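Local coordinates for protein sorbitol-6-phosphate dehydrogenase (Erwinia amylovora CFBP1430, PDB 5O3Z) that catalyses the NAD-dependent interconversion of D-sorbitol 6-phosphate and D-fructose 6-phosphate, as a short-chain dehydrogenase/reductase, at residues G84-L89 with M131-I136; I143-K149 with K162-V166; D221-L225 with T257-V261. All blocks are in the same frame, centred on the assembly; numbering follows the deposited sequence.

Contact 1. Residues G84-L89 with M131-I136; sequences GRADLL and MIRDGI
I136 leans across the contact onto R85, A86 and D87, and its short aliphatic chain shows how a hydrocarbon can pack against an ion pair. From CB the side chain forks. The CG2 branch comes up against the carboxylate of D87, 3.3 Å from OD1. The other branch lies beside the backbone N (chi1 -72°), which aims CG1 at the guanidinium of R85, and its CG1 carbon lies 3.6 Å from R85 NH2. At the tip, CD1 sits 3.5 Å from A86 O and equally close to R85 NH2. Both R85 and D87 cross the isoleucine at about a right angle, and they are joined to each other by a salt bridge from R85 NH2 to D87 OD1 (2.8 Å), whose hydrogen bond is bent and weak. D87 OD2 accepts a hydrogen bond from the backbone N of V8.

M131 adds a second apolar prong: its CG rests 3.4 Å from A86 O, and the extended chain carries CE on to the backbone of D87. Helix 106-133 stops here in a Schellman motif with G135 as the C-prime residue. Just past its end, D134 is gripped side-on by R133, which uses NE and NH2, one for each oxygen; R133 NH1 forms a further salt bridge with D80.

Between the two segments a water accepts from A86 N (2.7 Å) and is placed to donate to D134 OD2. With no direct hydrogen bond or salt bridge across, the contact relies on this water and on I136 and M131 carbons packed against backbone and charged groups.

Contact 2. Residues I143-K149 with K162-V166; sequences INSKSGK and KFGGV
K162, F163 and N144 bury the greatest areas here, and together they show how a helix can be fixed to strand 139-145 and the chain that follows it by one amide, one aliphatic chain and one ring. The N144 and K162 side chains lie alongside each other and run in opposing senses. The asparagine's ND2 donates to the backbone O of K162 at 3.0 Å, almost straight at 174° and exactly in its own amide plane, though tilted from the plane of the acceptor carbonyl. ND2 also bonds to Q142 OE1, and OD1 accepts from S145 N at 2.8 Å; with both ends of the amide engaged, its rotation is fixed. That same OD1 rests 3.3 Å from K162 CB.

The K162 chain, bent at chi2 (-56°), then runs back along the strand until NZ makes a weak bond to I143 O (3.4 Å); N116 OD1 and A93 O offer NZ further weak ones. K162 follows Y158 with the spacing of the YxxxK signature, and S145 precedes that tyrosine much as the family serine does, consistent with the catalytic centre of short-chain dehydrogenases.

The F163 ring packs against the 3-10 segment 146-148. G148 O stands 3.5 Å above the F163 ring plane, over its centre, whereas S147 O meets the ring at its edge, 3.4 Å from CE1. G148 CA is also close to K162 CB, at 3.6 Å, and S145 OG holds S147 N in an ST turn.

F163 and V166 also pack on F163 of the second subunit. Strand 139-145 and helix 156-176 belong to a beta-alpha-beta unit completed by strand 182-188, whose M187 touches N144 and V166, while S253 of strand 253-256 flanks V166.

Contact 3. Residues D221-L225 with T257-V261; sequences DKVPL and TGGQV
This is a loop-to-loop contact, in which the chain between helices 215-220 and 231-242 closes over a tight turn that follows strand 253-256. V223, P224 and L225 are wrapped round the G258 carbonyl. L225 N donates to G258 O at 3.1 Å, nearly straight (167°) and in the carbonyl plane, the single hydrogen bond between the segments. The same oxygen is flanked by hydrocarbon: V223 CG1 lies 3.3 Å from G258 O, and P224 CD 3.4 Å from it. The proline ring also lies against the peptide of G259, while L225 CD1 reaches G258 CA at 3.6 Å.

Farther along, Q260 stretches out with CG anti to its backbone N (chi1 -165°), bringing OE1 within 3.9 Å of V223 CG2 and laying its amide beside the K222 chain. T257 OG1 accepts from V261 N at 3.0 Å, across the turn.

A third subunit adds to the packing through Y248 on V223 and L174 on P224, and hydrogen-bonds to the backbone of G258. With both glycines at positive phi, T257 to Q260 form a type I' beta turn with G258-G259 at its centre, consistent with the Gly-Gly found after the last sheet strand in many short-chain dehydrogenases.

Along the chain the three contacts come in series, and they spread across one Rossmann-type fold. Contacts 1 and 2 share its parallel sheet: strands 88-91 and 139-145 are neighbours there, helix 106-133 leads on to strand 139-145, and the two centres lie about 25 Å apart. Contact 3 lies beyond strand 253-256, an outermost strand of the sheet within this chain, with its centre about 36 Å from that of contact 1 and on the opposite side of the chain's centre. Contacts 2 and 3, about 17 Å apart between centres, touch where K146 and K149 pack on Q260 and V261, so the probable catalytic region adjoins the C-terminal turn.

Contact 1. Residues G84-L89 with M131-I136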
ATOM      1  N   GLY A  84     -37.537  -2.112  13.535  1.00 32.29           N
ATOM      2  CA  GLY A  84     -37.399  -0.784  14.168  1.00 33.22           C
ATOM      3  C   GLY A  84     -35.995  -0.193  14.310  1.00 32.83           C
ATOM      4  O   GLY A  84     -35.833   0.861  14.891  1.00 36.97           O
ATOM      5  N   ARG A  85     -34.982  -0.878  13.797  1.00 33.99           N
ATOM      6  CA  ARG A  85     -33.599  -0.353  13.816  1.00 32.71           C
ATOM      7  C   ARG A  85     -32.717  -1.160  12.866  1.00 31.32           C
ATOM      8  O   ARG A  85     -33.131  -2.187  12.299  1.00 26.48           O
ATOM      9  CB  ARG A  85     -33.046  -0.463  15.232  1.00 34.97           C
ATOM     10  CG  ARG A  85     -33.098  -1.920  15.704  1.00 37.46           C
ATOM     11  CD  ARG A  85     -32.622  -2.081  17.092  1.00 41.62           C
ATOM     12  NE  ARG A  85     -31.336  -1.418  17.239  1.00 44.02           N
ATOM     13  CZ  ARG A  85     -30.774  -1.119  18.387  1.00 48.56           C
ATOM     14  NH1 ARG A  85     -31.356  -1.452  19.527  1.00 56.30           N
ATOM     15  NH2 ARG A  85     -29.610  -0.500  18.391  1.00 51.38           N
ATOM     16  N   ALA A  86     -31.488  -0.682  12.685  1.00 32.00           N
ATOM     17  CA  ALA A  86     -30.467  -1.410  11.908  1.00 30.14           C
ATOM     18  C   ALA A  86     -29.074  -1.048  12.456  1.00 30.07           C
ATOM     19  O   ALA A  86     -28.790   0.119  12.750  1.00 31.01           O
ATOM     20  CB  ALA A  86     -30.555  -1.067  10.452  1.00 33.34           C
ATOM     21  N   ASP A  87     -28.298  -2.082  12.723  1.00 29.65           N
ATOM     22  CA  ASP A  87     -27.000  -1.969  13.464  1.00 31.74           C
ATOM     23  C   ASP A  87     -25.756  -2.324  12.601  1.00 27.75           C
ATOM     24  O   ASP A  87     -24.695  -1.724  12.781  1.00 30.25           O
ATOM     25  CB  ASP A  87     -27.040  -2.843  14.711  1.00 32.30           C
ATOM     26  CG  ASP A  87     -28.090  -2.374  15.718  1.00 32.93           C
ATOM     27  OD1 ASP A  87     -27.772  -1.473  16.545  1.00 31.14           O
ATOM     28  OD2 ASP A  87     -29.236  -2.841  15.609  1.00 33.19           O
ATOM     29  N   LEU A  88     -25.937  -3.296  11.718  1.00 27.25           N
ATOM     30  CA  LEU A  88     -24.918  -3.869  10.854  1.00 25.87           C
ATOM     31  C   LEU A  88     -25.480  -4.011   9.446  1.00 25.87           C
ATOM     32  O   LEU A  88     -26.497  -4.748   9.273  1.00 28.31           O
ATOM     33  CB  LEU A  88     -24.490  -5.239  11.361  1.00 25.51           C
ATOM     34  CG  LEU A  88     -23.580  -6.084  10.453  1.00 25.19           C
ATOM     35  CD1 LEU A  88     -22.283  -5.340  10.252  1.00 23.73           C
ATOM     36  CD2 LEU A  88     -23.294  -7.459  11.058  1.00 25.42           C
ATOM     37  N   LEU A  89     -24.835  -3.412   8.440  1.00 24.48           N
ATOM     38  CA  LEU A  89     -25.085  -3.785   7.029  1.00 24.63           C
ATOM     39  C   LEU A  89     -23.976  -4.695   6.516  1.00 24.82           C
ATOM     40  O   LEU A  89     -22.796  -4.295   6.605  1.00 22.88           O
ATOM     41  CB  LEU A  89     -25.188  -2.531   6.134  1.00 24.06           C
ATOM     42  CG  LEU A  89     -25.259  -2.712   4.586  1.00 23.52           C
ATOM     43  CD1 LEU A  89     -26.625  -3.365   4.226  1.00 26.17           C
ATOM     44  CD2 LEU A  89     -25.107  -1.376   3.861  1.00 23.07           C
ATOM     45  N   MET A 131     -29.160   4.573  10.796  1.00 27.25           N
ATOM     46  CA  MET A 131     -28.233   4.416  11.914  1.00 26.59           C
ATOM     47  C   MET A 131     -28.056   5.760  12.564  1.00 27.23           C
ATOM     48  O   MET A 131     -28.008   5.862  13.798  1.00 32.46           O
ATOM     49  CB  MET A 131     -26.868   3.880  11.418  1.00 25.10           C
ATOM     50  CG  MET A 131     -26.844   2.416  11.237  1.00 25.55           C
ATOM     51  SD  MET A 131     -25.317   1.970  10.354  1.00 27.30           S
ATOM     52  CE  MET A 131     -25.676   0.316   9.831  1.00 23.73           C
ATOM     53  N   ILE A 132     -27.952   6.785  11.733  1.00 29.48           N
ATOM     54  CA  ILE A 132     -27.870   8.155  12.152  1.00 30.15           C
ATOM     55  C   ILE A 132     -29.103   8.640  12.891  1.00 32.87           C
ATOM     56  O   ILE A 132     -28.990   9.271  13.966  1.00 31.70           O
ATOM     57  CB  ILE A 132     -27.590   9.080  10.951  1.00 31.31           C
ATOM     58  CG1 ILE A 132     -26.141   8.831  10.496  1.00 31.90           C
ATOM     59  CG2 ILE A 132     -27.752  10.564  11.275  1.00 31.02           C
ATOM     60  CD1 ILE A 132     -25.869   9.341   9.102  1.00 30.72           C
ATOM     61  N   ARG A 133     -30.259   8.337  12.335  1.00 36.07           N
ATOM     62  CA  ARG A 133     -31.546   8.765  12.911  1.00 38.32           C
ATOM     63  C   ARG A 133     -31.688   8.288  14.325  1.00 35.78           C
ATOM     64  O   ARG A 133     -31.999   9.070  15.176  1.00 35.30           O
ATOM     65  CB  ARG A 133     -32.715   8.187  12.110  1.00 37.56           C
ATOM     66  CG  ARG A 133     -34.092   8.736  12.527  1.00 38.53           C
ATOM     67  CD  ARG A 133     -35.206   7.840  11.995  1.00 35.12           C
ATOM     68  NE  ARG A 133     -35.189   6.512  12.605  1.00 34.75           N
ATOM     69  CZ  ARG A 133     -35.797   5.417  12.120  1.00 35.59           C
ATOM     70  NH1 ARG A 133     -36.503   5.472  11.002  1.00 39.13           N
ATOM     71  NH2 ARG A 133     -35.706   4.246  12.751  1.00 36.43           N
ATOM     72  N   ASP A 134     -31.443   7.001  14.538  1.00 37.95           N
ATOM     73  CA  ASP A 134     -31.582   6.356  15.852  1.00 38.84           C
ATOM     74  C   ASP A 134     -30.371   6.413  16.741  1.00 37.36           C
ATOM     75  O   ASP A 134     -30.325   5.697  17.723  1.00 41.52           O
ATOM     76  CB  ASP A 134     -31.907   4.864  15.664  1.00 39.03           C
ATOM     77  CG  ASP A 134     -33.321   4.636  15.170  1.00 42.77           C
ATOM     78  OD1 ASP A 134     -34.058   5.652  15.165  1.00 44.52           O
ATOM     79  OD2 ASP A 134     -33.678   3.471  14.795  1.00 39.59           O
ATOM     80  N   GLY A 135     -29.370   7.209  16.408  1.00 38.45           N
ATOM     81  CA  GLY A 135     -28.127   7.261  17.220  1.00 35.43           C
ATOM     82  C   GLY A 135     -27.305   5.986  17.442  1.00 33.24           C
ATOM     83  O   GLY A 135     -26.706   5.809  18.495  1.00 35.31           O
ATOM     84  N   ILE A 136     -27.271   5.087  16.468  1.00 32.56           N
ATOM     85  CA  ILE A 136     -26.606   3.795  16.580  1.00 33.69           C
ATOM     86  C   ILE A 136     -25.115   3.925  16.081  1.00 35.46           C
ATOM     87  O   ILE A 136     -24.821   4.604  15.065  1.00 36.83           O
ATOM     88  CB  ILE A 136     -27.401   2.717  15.776  1.00 30.10           C
ATOM     89  CG1 ILE A 136     -28.694   2.399  16.522  1.00 31.97           C
ATOM     90  CG2 ILE A 136     -26.614   1.445  15.643  1.00 31.39           C
ATOM     91  CD1 ILE A 136     -29.756   1.753  15.681  1.00 30.37           C
TER
HETATM   92  O   HOH W   1     -31.706   1.962  12.986  1.00 54.55           O

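Contact 2. Residues I143-K149 with K162-V166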
ATOM      1  N   ILE A 143     -18.278  -7.376   1.542  1.00 23.93           N
ATOM      2  CA  ILE A 143     -17.528  -8.551   1.049  1.00 23.05           C
ATOM      3  C   ILE A 143     -16.799  -8.145  -0.246  1.00 23.27           C
ATOM      4  O   ILE A 143     -17.432  -7.729  -1.186  1.00 24.26           O
ATOM      5  CB  ILE A 143     -18.452  -9.726   0.788  1.00 24.17           C
ATOM      6  CG1 ILE A 143     -19.290 -10.061   2.052  1.00 23.77           C
ATOM      7  CG2 ILE A 143     -17.658 -10.914   0.340  1.00 24.74           C
ATOM      8  CD1 ILE A 143     -18.487 -10.063   3.391  1.00 24.94           C
ATOM      9  N   ASN A 144     -15.456  -8.219  -0.242  1.00 21.15           N
ATOM     10  CA  ASN A 144     -14.643  -7.796  -1.336  1.00 19.69           C
ATOM     11  C   ASN A 144     -13.757  -9.028  -1.590  1.00 20.63           C
ATOM     12  O   ASN A 144     -14.129 -10.171  -1.201  1.00 21.06           O
ATOM     13  CB  ASN A 144     -13.968  -6.456  -0.951  1.00 18.50           C
ATOM     14  CG  ASN A 144     -13.437  -5.663  -2.163  1.00 18.90           C
ATOM     15  OD1 ASN A 144     -12.682  -6.178  -3.001  1.00 20.10           O
ATOM     16  ND2 ASN A 144     -13.817  -4.421  -2.221  1.00 18.28           N
ATOM     17  N   SER A 145     -12.584  -8.819  -2.163  1.00 20.81           N
ATOM     18  CA  SER A 145     -11.850  -9.836  -2.841  1.00 20.41           C
ATOM     19  C   SER A 145     -10.390  -9.404  -2.806  1.00 21.86           C
ATOM     20  O   SER A 145     -10.097  -8.203  -2.767  1.00 20.58           O
ATOM     21  CB  SER A 145     -12.296  -9.935  -4.280  1.00 21.02           C
ATOM     22  OG  SER A 145     -11.504 -10.854  -5.062  1.00 21.67           O
ATOM     23  N   LYS A 146      -9.489 -10.356  -2.910  1.00 22.65           N
ATOM     24  CA  LYS A 146      -8.097  -9.986  -3.178  1.00 25.45           C
ATOM     25  C   LYS A 146      -7.947  -9.244  -4.530  1.00 23.53           C
ATOM     26  O   LYS A 146      -7.045  -8.424  -4.707  1.00 24.44           O
ATOM     27  CB  LYS A 146      -7.213 -11.208  -3.085  1.00 29.39           C
ATOM     28  CG  LYS A 146      -7.454 -12.241  -4.128  1.00 31.25           C
ATOM     29  CD  LYS A 146      -6.402 -13.315  -3.979  1.00 35.71           C
ATOM     30  CE  LYS A 146      -6.765 -14.603  -4.670  1.00 38.71           C
ATOM     31  NZ  LYS A 146      -6.357 -14.516  -6.098  1.00 44.18           N
ATOM     32  N   SER A 147      -8.887  -9.447  -5.439  1.00 21.01           N
ATOM     33  CA  SER A 147      -8.955  -8.708  -6.662  1.00 21.56           C
ATOM     34  C   SER A 147      -9.251  -7.234  -6.456  1.00 20.02           C
ATOM     35  O   SER A 147      -9.104  -6.505  -7.408  1.00 21.32           O
ATOM     36  CB  SER A 147      -9.941  -9.367  -7.649  1.00 23.26           C
ATOM     37  OG  SER A 147      -9.557 -10.694  -7.942  1.00 24.11           O
ATOM     38  N   GLY A 148      -9.629  -6.791  -5.263  1.00 20.46           N
ATOM     39  CA  GLY A 148      -9.650  -5.387  -4.887  1.00 21.09           C
ATOM     40  C   GLY A 148      -8.366  -4.842  -4.288  1.00 20.58           C
ATOM     41  O   GLY A 148      -8.308  -3.702  -3.893  1.00 21.29           O
ATOM     42  N   LYS A 149      -7.363  -5.696  -4.152  1.00 21.89           N
ATOM     43  CA  LYS A 149      -6.008  -5.315  -3.696  1.00 22.86           C
ATOM     44  C   LYS A 149      -4.964  -5.336  -4.806  1.00 22.68           C
ATOM     45  O   LYS A 149      -4.091  -4.502  -4.834  1.00 22.22           O
ATOM     46  CB  LYS A 149      -5.532  -6.319  -2.607  1.00 22.12           C
ATOM     47  CG  LYS A 149      -6.348  -6.269  -1.337  1.00 24.53           C
ATOM     48  CD  LYS A 149      -6.218  -4.975  -0.568  1.00 25.93           C
ATOM     49  CE  LYS A 149      -4.801  -4.700  -0.110  1.00 28.94           C
ATOM     50  NZ  LYS A 149      -4.881  -3.588   0.863  1.00 29.76           N
ATOM     51  N   LYS A 162     -14.093  -3.814  -7.573  1.00 18.79           N
ATOM     52  CA  LYS A 162     -13.646  -4.197  -6.250  1.00 20.10           C
ATOM     53  C   LYS A 162     -12.667  -3.198  -5.691  1.00 19.19           C
ATOM     54  O   LYS A 162     -12.798  -2.824  -4.560  1.00 19.75           O
ATOM     55  CB  LYS A 162     -13.029  -5.599  -6.235  1.00 19.28           C
ATOM     56  CG  LYS A 162     -14.029  -6.751  -6.420  1.00 22.89           C
ATOM     57  CD  LYS A 162     -15.162  -6.742  -5.395  1.00 24.41           C
ATOM     58  CE  LYS A 162     -16.217  -7.820  -5.695  1.00 28.15           C
ATOM     59  NZ  LYS A 162     -17.190  -7.976  -4.566  1.00 28.46           N
ATOM     60  N   PHE A 163     -11.715  -2.723  -6.484  1.00 18.23           N
ATOM     61  CA  PHE A 163     -10.945  -1.542  -6.014  1.00 19.47           C
ATOM     62  C   PHE A 163     -11.845  -0.344  -5.669  1.00 20.53           C
ATOM     63  O   PHE A 163     -11.733   0.336  -4.617  1.00 21.09           O
ATOM     64  CB  PHE A 163      -9.976  -1.123  -7.136  1.00 19.40           C
ATOM     65  CG  PHE A 163      -8.617  -1.774  -7.073  1.00 18.61           C
ATOM     66  CD1 PHE A 163      -8.450  -3.117  -7.385  1.00 18.08           C
ATOM     67  CD2 PHE A 163      -7.516  -1.044  -6.766  1.00 18.87           C
ATOM     68  CE1 PHE A 163      -7.201  -3.709  -7.327  1.00 19.37           C
ATOM     69  CE2 PHE A 163      -6.256  -1.631  -6.733  1.00 19.37           C
ATOM     70  CZ  PHE A 163      -6.092  -2.937  -7.071  1.00 19.17           C
ATOM     71  N   GLY A 164     -12.792  -0.060  -6.552  1.00 20.82           N
ATOM     72  CA  GLY A 164     -13.741   1.022  -6.295  1.00 21.41           C
ATOM     73  C   GLY A 164     -14.481   0.863  -4.988  1.00 22.53           C
ATOM     74  O   GLY A 164     -14.629   1.832  -4.228  1.00 21.91           O
ATOM     75  N   GLY A 165     -14.791  -0.369  -4.646  1.00 20.90           N
ATOM     76  CA  GLY A 165     -15.334  -0.609  -3.283  1.00 20.35           C
ATOM     77  C   GLY A 165     -14.431  -0.163  -2.111  1.00 20.51           C
ATOM     78  O   GLY A 165     -14.909   0.270  -1.084  1.00 20.18           O
ATOM     79  N   VAL A 166     -13.109  -0.331  -2.264  1.00 20.18           N
ATOM     80  CA  VAL A 166     -12.177   0.125  -1.221  1.00 18.48           C
ATOM     81  C   VAL A 166     -12.277   1.591  -1.079  1.00 18.41           C
ATOM     82  O   VAL A 166     -12.389   2.097   0.016  1.00 17.51           O
ATOM     83  CB  VAL A 166     -10.741  -0.289  -1.538  1.00 17.53           C
ATOM     84  CG1 VAL A 166      -9.790   0.344  -0.480  1.00 17.85           C
ATOM     85  CG2 VAL A 166     -10.686  -1.811  -1.597  1.00 17.42           C
TER

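Contact 3. Residues D221-L225 with T257-V261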
ATOM      1  N   ASP A 221      -1.458 -23.788  -3.706  1.00 35.97           N
ATOM      2  CA  ASP A 221      -0.025 -23.665  -3.612  1.00 41.72           C
ATOM      3  C   ASP A 221       0.388 -22.198  -3.706  1.00 42.38           C
ATOM      4  O   ASP A 221       1.476 -21.852  -3.300  1.00 40.53           O
ATOM      5  CB  ASP A 221       0.651 -24.606  -4.654  1.00 43.89           C
ATOM      6  CG  ASP A 221       2.014 -24.136  -5.118  1.00 46.38           C
ATOM      7  OD1 ASP A 221       2.073 -23.302  -6.058  1.00 54.40           O
ATOM      8  OD2 ASP A 221       3.029 -24.640  -4.608  1.00 45.30           O
ATOM      9  N   LYS A 222      -0.494 -21.328  -4.181  1.00 40.16           N
ATOM     10  CA  LYS A 222      -0.243 -19.897  -4.081  1.00 40.50           C
ATOM     11  C   LYS A 222      -0.415 -19.338  -2.678  1.00 36.75           C
ATOM     12  O   LYS A 222       0.084 -18.261  -2.416  1.00 36.60           O
ATOM     13  CB  LYS A 222      -1.107 -19.118  -5.088  1.00 41.30           C
ATOM     14  CG  LYS A 222      -0.628 -19.230  -6.533  1.00 45.28           C
ATOM     15  CD  LYS A 222      -1.614 -18.547  -7.488  1.00 51.18           C
ATOM     16  CE  LYS A 222      -1.183 -17.141  -7.880  1.00 53.72           C
ATOM     17  NZ  LYS A 222      -0.175 -17.202  -8.977  1.00 55.61           N
ATOM     18  N   VAL A 223      -1.092 -20.031  -1.770  1.00 31.19           N
ATOM     19  CA  VAL A 223      -1.373 -19.478  -0.455  1.00 28.77           C
ATOM     20  C   VAL A 223      -0.243 -19.900   0.513  1.00 26.49           C
ATOM     21  O   VAL A 223       0.048 -21.059   0.604  1.00 27.53           O
ATOM     22  CB  VAL A 223      -2.741 -19.979   0.050  1.00 29.84           C
ATOM     23  CG1 VAL A 223      -3.151 -19.289   1.372  1.00 29.55           C
ATOM     24  CG2 VAL A 223      -3.814 -19.730  -1.000  1.00 32.71           C
ATOM     25  N   PRO A 224       0.378 -18.981   1.254  1.00 25.56           N
ATOM     26  CA  PRO A 224       1.361 -19.497   2.236  1.00 26.39           C
ATOM     27  C   PRO A 224       0.764 -20.542   3.225  1.00 26.61           C
ATOM     28  O   PRO A 224       1.340 -21.637   3.364  1.00 30.71           O
ATOM     29  CB  PRO A 224       1.818 -18.250   2.931  1.00 23.99           C
ATOM     30  CG  PRO A 224       1.820 -17.263   1.818  1.00 25.22           C
ATOM     31  CD  PRO A 224       0.564 -17.527   1.043  1.00 24.05           C
ATOM     32  N   LEU A 225      -0.399 -20.289   3.783  1.00 25.55           N
ATOM     33  CA  LEU A 225      -1.042 -21.234   4.675  1.00 25.86           C
ATOM     34  C   LEU A 225      -1.552 -22.488   4.023  1.00 26.49           C
ATOM     35  O   LEU A 225      -2.024 -23.348   4.727  1.00 28.43           O
ATOM     36  CB  LEU A 225      -2.115 -20.560   5.503  1.00 24.50           C
ATOM     37  CG  LEU A 225      -1.666 -19.663   6.639  1.00 24.88           C
ATOM     38  CD1 LEU A 225      -2.743 -18.779   7.201  1.00 25.92           C
ATOM     39  CD2 LEU A 225      -1.107 -20.503   7.745  1.00 25.34           C
ATOM     40  N   THR A 257      -6.719 -13.925   3.568  1.00 21.63           N
ATOM     41  CA  THR A 257      -6.123 -14.496   2.370  1.00 20.78           C
ATOM     42  C   THR A 257      -5.123 -15.615   2.625  1.00 22.22           C
ATOM     43  O   THR A 257      -4.500 -16.097   1.686  1.00 25.15           O
ATOM     44  CB  THR A 257      -5.407 -13.453   1.432  1.00 19.73           C
ATOM     45  OG1 THR A 257      -4.114 -13.011   1.977  1.00 18.26           O
ATOM     46  CG2 THR A 257      -6.310 -12.258   1.001  1.00 18.15           C
ATOM     47  N   GLY A 258      -4.988 -16.053   3.870  1.00 24.57           N
ATOM     48  CA  GLY A 258      -3.935 -17.064   4.220  1.00 23.97           C
ATOM     49  C   GLY A 258      -2.543 -16.610   3.907  1.00 23.73           C
ATOM     50  O   GLY A 258      -1.655 -17.427   3.613  1.00 23.13           O
ATOM     51  N   GLY A 259      -2.337 -15.287   3.989  1.00 22.85           N
ATOM     52  CA  GLY A 259      -1.051 -14.678   3.655  1.00 22.01           C
ATOM     53  C   GLY A 259      -0.665 -14.451   2.218  1.00 22.88           C
ATOM     54  O   GLY A 259       0.462 -14.004   1.929  1.00 24.29           O
ATOM     55  N   GLN A 260      -1.570 -14.732   1.276  1.00 22.75           N
ATOM     56  CA  GLN A 260      -1.341 -14.428  -0.111  1.00 21.66           C
ATOM     57  C   GLN A 260      -1.071 -12.949  -0.376  1.00 21.30           C
ATOM     58  O   GLN A 260      -0.239 -12.635  -1.241  1.00 23.35           O
ATOM     59  CB  GLN A 260      -2.531 -14.932  -1.006  1.00 22.49           C
ATOM     60  CG  GLN A 260      -2.124 -14.955  -2.475  1.00 23.00           C
ATOM     61  CD  GLN A 260      -3.047 -15.681  -3.419  1.00 24.20           C
ATOM     62  OE1 GLN A 260      -3.951 -16.431  -2.990  1.00 23.62           O
ATOM     63  NE2 GLN A 260      -2.830 -15.465  -4.737  1.00 25.40           N
ATOM     64  N   VAL A 261      -1.768 -12.073   0.333  1.00 20.45           N
ATOM     65  CA  VAL A 261      -1.700 -10.614   0.199  1.00 21.53           C
ATOM     66  C   VAL A 261      -1.375 -10.041   1.547  1.00 20.82           C
ATOM     67  O   VAL A 261      -2.061 -10.296   2.467  1.00 20.39           O
ATOM     68  CB  VAL A 261      -3.074 -10.001  -0.225  1.00 20.68           C
ATOM     69  CG1 VAL A 261      -2.989  -8.480  -0.309  1.00 21.00           C
ATOM     70  CG2 VAL A 261      -3.529 -10.549  -1.567  1.00 21.49           C
TER